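PDB 3BY6: predicted transcriptional regulator from Oenococcus oeni, which probably binds DNA as a dimeric transcription factor of the GntR family, through a winged helix-turn-helix domain. Local coordinates for residues 85-88 with 89-93; 108-111 with 112-116. All coordinates share one frame; numbering follows the deposited sequence.

Interaction 1 (85-88 with 89-93)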
ATOM      1  N   SER D  85      11.261  -0.035  14.578  1.00 34.15           N
ATOM      2  CA  SER D  85      11.345   0.169  13.138  1.00 34.46           C
ATOM      3  C   SER D  85      10.003  -0.121  12.512  1.00 35.64           C
ATOM      4  O   SER D  85       9.575   0.580  11.604  1.00 36.22           O
ATOM      5  CB  SER D  85      12.408  -0.737  12.506  1.00 34.85           C
ATOM      6  OG  SER D  85      13.636  -0.715  13.197  1.00 34.42           O
ATOM      7  N   ASN D  86       9.324  -1.176  12.951  1.00 36.62           N
ATOM      8  CA  ASN D  86       7.969  -1.414  12.412  1.00 36.29           C
ATOM      9  C   ASN D  86       7.083  -0.185  12.613  1.00 36.41           C
ATOM     10  O   ASN D  86       6.386   0.224  11.714  1.00 37.16           O
ATOM     11  CB  ASN D  86       7.334  -2.640  13.065  1.00 36.15           C
ATOM     12  CG  ASN D  86       6.013  -3.013  12.434  1.00 36.36           C
ATOM     13  OD1 ASN D  86       5.980  -3.420  11.274  1.00 37.49           O
ATOM     14  ND2 ASN D  86       4.924  -2.893  13.193  1.00 34.05           N
ATOM     15  N   GLN D  87       7.128   0.426  13.790  1.00 36.92           N
ATOM     16  CA  GLN D  87       6.366   1.662  14.043  1.00 36.79           C
ATOM     17  C   GLN D  87       6.778   2.776  13.087  1.00 36.41           C
ATOM     18  O   GLN D  87       5.960   3.581  12.623  1.00 37.01           O
ATOM     19  CB  GLN D  87       6.621   2.137  15.466  1.00 36.03           C
ATOM     20  CG  GLN D  87       5.644   3.195  15.933  1.00 38.48           C
ATOM     21  CD  GLN D  87       5.914   3.650  17.357  1.00 39.50           C
ATOM     22  OE1 GLN D  87       6.190   4.855  17.607  1.00 43.05           O
ATOM     23  NE2 GLN D  87       5.837   2.705  18.305  1.00 38.04           N
ATOM     24  N   ASN D  88       8.070   2.865  12.811  1.00 36.22           N
ATOM     25  CA  ASN D  88       8.550   3.919  11.930  1.00 35.87           C
ATOM     26  C   ASN D  88       8.031   3.791  10.533  1.00 35.26           C
ATOM     27  O   ASN D  88       7.805   4.805   9.892  1.00 34.21           O
ATOM     28  CB  ASN D  88      10.073   4.005  11.897  1.00 35.36           C
ATOM     29  CG  ASN D  88      10.621   4.795  13.047  1.00 35.19           C
ATOM     30  OD1 ASN D  88       9.867   5.305  13.881  1.00 37.30           O
ATOM     31  ND2 ASN D  88      11.943   4.832  13.156  1.00 30.10           N
ATOM     32  N   ARG D  89       7.901   2.545  10.077  1.00 35.62           N
ATOM     33  CA  ARG D  89       7.329   2.205   8.793  1.00 36.40           C
ATOM     34  C   ARG D  89       5.886   2.696   8.697  1.00 35.80           C
ATOM     35  O   ARG D  89       5.516   3.388   7.778  1.00 36.32           O
ATOM     36  CB  ARG D  89       7.364   0.669   8.620  1.00 36.95           C
ATOM     37  CG  ARG D  89       6.551   0.185   7.375  1.00 37.40           C
ATOM     38  CD  ARG D  89       6.592  -1.347   7.234  1.00 36.88           C
ATOM     39  NE  ARG D  89       5.780  -2.024   8.249  1.00 38.21           N
ATOM     40  CZ  ARG D  89       4.443  -1.993   8.270  1.00 39.28           C
ATOM     41  NH1 ARG D  89       3.759  -1.328   7.353  1.00 39.93           N
ATOM     42  NH2 ARG D  89       3.778  -2.614   9.197  1.00 40.35           N
ATOM     43  N   LEU D  90       5.092   2.337   9.691  1.00 36.01           N
ATOM     44  CA  LEU D  90       3.708   2.782   9.808  1.00 36.16           C
ATOM     45  C   LEU D  90       3.600   4.314   9.945  1.00 36.21           C
ATOM     46  O   LEU D  90       2.664   4.940   9.457  1.00 35.69           O
ATOM     47  CB  LEU D  90       3.067   2.074  11.014  1.00 36.26           C
ATOM     48  CG  LEU D  90       2.906   0.540  10.814  1.00 37.36           C
ATOM     49  CD1 LEU D  90       2.494  -0.203  12.060  1.00 34.51           C
ATOM     50  CD2 LEU D  90       1.938   0.312   9.677  1.00 37.72           C
ATOM     51  N   LEU D  91       4.550   4.909  10.643  1.00 36.24           N
ATOM     52  CA  LEU D  91       4.573   6.351  10.797  1.00 36.47           C
ATOM     53  C   LEU D  91       4.907   7.010   9.475  1.00 37.20           C
ATOM     54  O   LEU D  91       4.379   8.066   9.204  1.00 37.13           O
ATOM     55  CB  LEU D  91       5.587   6.763  11.843  1.00 36.50           C
ATOM     56  CG  LEU D  91       5.168   6.637  13.304  1.00 35.68           C
ATOM     57  CD1 LEU D  91       6.375   6.962  14.224  1.00 32.02           C
ATOM     58  CD2 LEU D  91       4.020   7.596  13.523  1.00 35.21           C
ATOM     59  N   ALA D  92       5.764   6.382   8.652  1.00 37.95           N
ATOM     60  CA  ALA D  92       6.059   6.897   7.310  1.00 38.19           C
ATOM     61  C   ALA D  92       4.807   6.783   6.416  1.00 38.76           C
ATOM     62  O   ALA D  92       4.424   7.724   5.708  1.00 40.05           O
ATOM     63  CB  ALA D  92       7.287   6.156   6.685  1.00 37.13           C
ATOM     64  N   ASP D  93       4.161   5.622   6.447  1.00 39.47           N
ATOM     65  CA  ASP D  93       2.872   5.436   5.799  1.00 39.34           C
ATOM     66  C   ASP D  93       1.883   6.515   6.296  1.00 39.71           C
ATOM     67  O   ASP D  93       1.119   7.086   5.499  1.00 39.50           O
ATOM     68  CB  ASP D  93       2.289   4.061   6.120  1.00 39.37           C
ATOM     69  CG  ASP D  93       3.025   2.921   5.443  1.00 41.52           C
ATOM     70  OD1 ASP D  93       3.922   3.166   4.616  1.00 45.28           O
ATOM     71  OD2 ASP D  93       2.725   1.755   5.768  1.00 45.66           O
TER

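Interaction 2 (108-111 with 112-116)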
ATOM      1  N   GLY D 108      -5.863  20.609   6.582  1.00 60.08           N
ATOM      2  CA  GLY D 108      -5.253  19.894   7.690  1.00 59.29           C
ATOM      3  C   GLY D 108      -6.114  19.934   8.933  1.00 58.88           C
ATOM      4  O   GLY D 108      -6.209  18.952   9.655  1.00 58.73           O
ATOM      5  N   GLU D 109      -6.767  21.063   9.184  1.00 58.56           N
ATOM      6  CA  GLU D 109      -7.688  21.157  10.322  1.00 58.45           C
ATOM      7  C   GLU D 109      -8.814  20.112  10.241  1.00 56.90           C
ATOM      8  O   GLU D 109      -9.229  19.584  11.284  1.00 57.17           O
ATOM      9  CB  GLU D 109      -8.274  22.568  10.449  1.00 58.56           C
ATOM     10  CG  GLU D 109      -9.010  22.816  11.784  1.00 60.38           C
ATOM     11  CD  GLU D 109      -9.792  24.149  11.815  1.00 61.21           C
ATOM     12  OE1 GLU D 109      -9.797  24.864  10.777  1.00 63.54           O
ATOM     13  OE2 GLU D 109     -10.396  24.476  12.877  1.00 64.32           O
ATOM     14  N   ARG D 110      -9.287  19.807   9.026  1.00 54.96           N
ATOM     15  CA  ARG D 110     -10.264  18.726   8.820  1.00 53.61           C
ATOM     16  C   ARG D 110      -9.674  17.354   9.089  1.00 51.41           C
ATOM     17  O   ARG D 110     -10.307  16.527   9.746  1.00 50.75           O
ATOM     18  CB  ARG D 110     -10.850  18.732   7.398  1.00 54.57           C
ATOM     19  CG  ARG D 110     -11.887  17.573   7.096  1.00 56.36           C
ATOM     20  CD  ARG D 110     -13.343  17.960   7.504  1.00 59.80           C
ATOM     21  NE  ARG D 110     -14.279  16.839   7.755  1.00 61.44           N
ATOM     22  CZ  ARG D 110     -14.784  16.005   6.826  1.00 62.75           C
ATOM     23  NH1 ARG D 110     -14.406  16.081   5.549  1.00 64.71           N
ATOM     24  NH2 ARG D 110     -15.639  15.044   7.183  1.00 61.62           N
ATOM     25  N   ILE D 111      -8.469  17.106   8.571  1.00 49.54           N
ATOM     26  CA  ILE D 111      -7.777  15.828   8.789  1.00 47.46           C
ATOM     27  C   ILE D 111      -7.680  15.577  10.283  1.00 47.22           C
ATOM     28  O   ILE D 111      -7.881  14.464  10.748  1.00 46.16           O
ATOM     29  CB  ILE D 111      -6.363  15.794   8.120  1.00 47.68           C
ATOM     30  CG1 ILE D 111      -6.506  15.880   6.587  1.00 46.39           C
ATOM     31  CG2 ILE D 111      -5.603  14.527   8.523  1.00 43.48           C
ATOM     32  CD1 ILE D 111      -5.203  15.948   5.814  1.00 46.68           C
ATOM     33  N   LYS D 112      -7.421  16.646  11.024  1.00 47.20           N
ATOM     34  CA  LYS D 112      -7.310  16.595  12.476  1.00 48.12           C
ATOM     35  C   LYS D 112      -8.612  16.041  13.106  1.00 47.26           C
ATOM     36  O   LYS D 112      -8.577  15.104  13.909  1.00 46.21           O
ATOM     37  CB  LYS D 112      -6.949  17.997  13.002  1.00 48.55           C
ATOM     38  CG  LYS D 112      -6.384  18.025  14.423  1.00 52.93           C
ATOM     39  CD  LYS D 112      -5.310  19.113  14.626  1.00 56.74           C
ATOM     40  CE  LYS D 112      -5.257  19.553  16.094  1.00 59.89           C
ATOM     41  NZ  LYS D 112      -4.821  18.434  17.060  1.00 62.25           N
ATOM     42  N   LYS D 113      -9.751  16.600  12.687  1.00 47.26           N
ATOM     43  CA  LYS D 113     -11.084  16.154  13.121  1.00 46.46           C
ATOM     44  C   LYS D 113     -11.346  14.719  12.737  1.00 44.83           C
ATOM     45  O   LYS D 113     -11.910  13.977  13.514  1.00 44.26           O
ATOM     46  CB  LYS D 113     -12.168  17.013  12.480  1.00 47.26           C
ATOM     47  CG  LYS D 113     -12.224  18.483  12.961  1.00 51.25           C
ATOM     48  CD  LYS D 113     -12.362  18.627  14.505  1.00 54.13           C
ATOM     49  CE  LYS D 113     -13.356  19.748  14.931  1.00 54.30           C
ATOM     50  NZ  LYS D 113     -13.329  20.009  16.421  1.00 53.92           N
ATOM     51  N   ILE D 114     -10.939  14.346  11.528  1.00 43.40           N
ATOM     52  CA  ILE D 114     -11.160  13.001  11.003  1.00 42.69           C
ATOM     53  C   ILE D 114     -10.449  11.974  11.854  1.00 42.43           C
ATOM     54  O   ILE D 114     -11.022  10.940  12.216  1.00 41.89           O
ATOM     55  CB  ILE D 114     -10.729  12.889   9.483  1.00 43.30           C
ATOM     56  CG1 ILE D 114     -11.639  13.736   8.596  1.00 42.26           C
ATOM     57  CG2 ILE D 114     -10.758  11.424   8.979  1.00 42.83           C
ATOM     58  CD1 ILE D 114     -11.297  13.660   7.124  1.00 42.33           C
ATOM     59  N   VAL D 115      -9.186  12.276  12.184  1.00 42.28           N
ATOM     60  CA  VAL D 115      -8.356  11.427  13.023  1.00 40.61           C
ATOM     61  C   VAL D 115      -8.983  11.259  14.408  1.00 40.72           C
ATOM     62  O   VAL D 115      -9.057  10.151  14.917  1.00 39.99           O
ATOM     63  CB  VAL D 115      -6.900  11.971  13.075  1.00 40.64           C
ATOM     64  CG1 VAL D 115      -6.084  11.296  14.169  1.00 37.51           C
ATOM     65  CG2 VAL D 115      -6.224  11.810  11.692  1.00 38.68           C
ATOM     66  N   ASN D 116      -9.481  12.328  14.999  1.00 41.53           N
ATOM     67  CA  ASN D 116     -10.227  12.193  16.257  1.00 43.40           C
ATOM     68  C   ASN D 116     -11.447  11.280  16.157  1.00 43.54           C
ATOM     69  O   ASN D 116     -11.741  10.505  17.075  1.00 43.78           O
ATOM     70  CB  ASN D 116     -10.755  13.536  16.726  1.00 44.57           C
ATOM     71  CG  ASN D 116      -9.684  14.590  16.803  1.00 49.30           C
ATOM     72  OD1 ASN D 116      -9.826  15.658  16.186  1.00 55.39           O
ATOM     73  ND2 ASN D 116      -8.598  14.318  17.575  1.00 53.43           N
TER

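Interaction 1 (85-88 with 89-93)
N86 and R89 run alongside each other in the same direction on helix 79-103, and show how a polar pair three residues apart can join on a stretch of helix that also meets a partner subunit. The amide oxygen OD1 of N86 meets the edge of the guanidinium, close to its plane, 3.1 Å from R89 NH2; the N-H...O angle is 152°. R89 NE adds a weak second bond to the same oxygen at 3.3 Å, so OD1 spans the two nitrogens although the amide and guanidinium planes are 54° apart. A bend at chi3 (72°) of R89 brings the group back toward N86, and L90 CG stands over the rim of one face of the guanidinium.

The close packing is around L90 and L91. L90, the one buried residue here, sets CD1 3.8 Å from N86 ND2 and packs on L101 of the second subunit. L91 packs on I114 of that subunit, and Q87, its chain extended alongside L91, is hydrogen-bonded through OE1 to R110 there. N86 also touches N22 and A25 of helix 12-25. Backbone bonds from R89, L90, L91 and A92 to the carbonyls four residues earlier hold the frame, that from L91 N to Q87 O measuring 2.8 Å.

S85 and N88 are on the looser, solvent side; the N88 side chain passes across L91 with OD1 3.9 Å from CD1.

R89 NH2 also forms a salt bridge with E100 of the second subunit, whereas D93 OD2 is a long 3.6 Å from R89 NH1. The neutral amide thus helps orient a guanidinium whose charge is probably balanced mainly by E100 across the dimer interface, with D93 a weaker contributor.

Interaction 2 (108-111 with 112-116)
Backbone N-H groups of K112, K113, I114 and V115 reach back to the carbonyls of G108, E109, R110 and I111, the i to i+4 pattern of an alpha helix, with K113 N to E109 O weak at 3.3 Å. These residues open helix 108-119, the last helix of the chain, which follows the long helix 79-103 and meets the second subunit.

On that frame two rows of side chains run next to each other. I111 is buried against I98, L101 and I102 of helix 79-103, and its CG2 meets V115 CG2 at 4.2 Å; V115 in turn packs on V115 of the second subunit, so this row continues into the dimer interface.

In the neighbouring row, one residue earlier, R110 and I114 cross obliquely. R110 bends at chi2 (87°), which lays its guanidinium over the isoleucine, and R110 CG comes within 4.0 Å of I114 CD1. I114 also packs on L91 of the second subunit. With an alanine in place of I114, the guanidinium of R110 would probably lose the apolar surface under its face, and that leucine would be left with a gap beside it.

E109 and K113 carry opposite charges, but E109 OE2 and K113 NZ remain 6.4 Å apart. The methyl CD1 of I114 lies 4.2 Å from the plane of the R110 guanidinium, over its centre.

How the interactions relate
Interactions 1 and 2 lie on successive helices, 79-103 and 108-119, with centres about 20 Å apart and nearest atoms about 10 Å apart, so they do not touch within one chain. The dimer brings their counterparts together: the R110-I114 row of one copy lies against the Q87-L91 row of the other. The centre of interaction 1 is about 9 Å from the centre of the chain, that of interaction 2 about 27 Å. Interaction 1 also touches helix 12-25, part of the GntR-family region that probably binds DNA, so it links that region to the dimer interface, whereas interaction 2 belongs to the interface farther out. Together they illustrate local helical pairing put to use in subunit assembly.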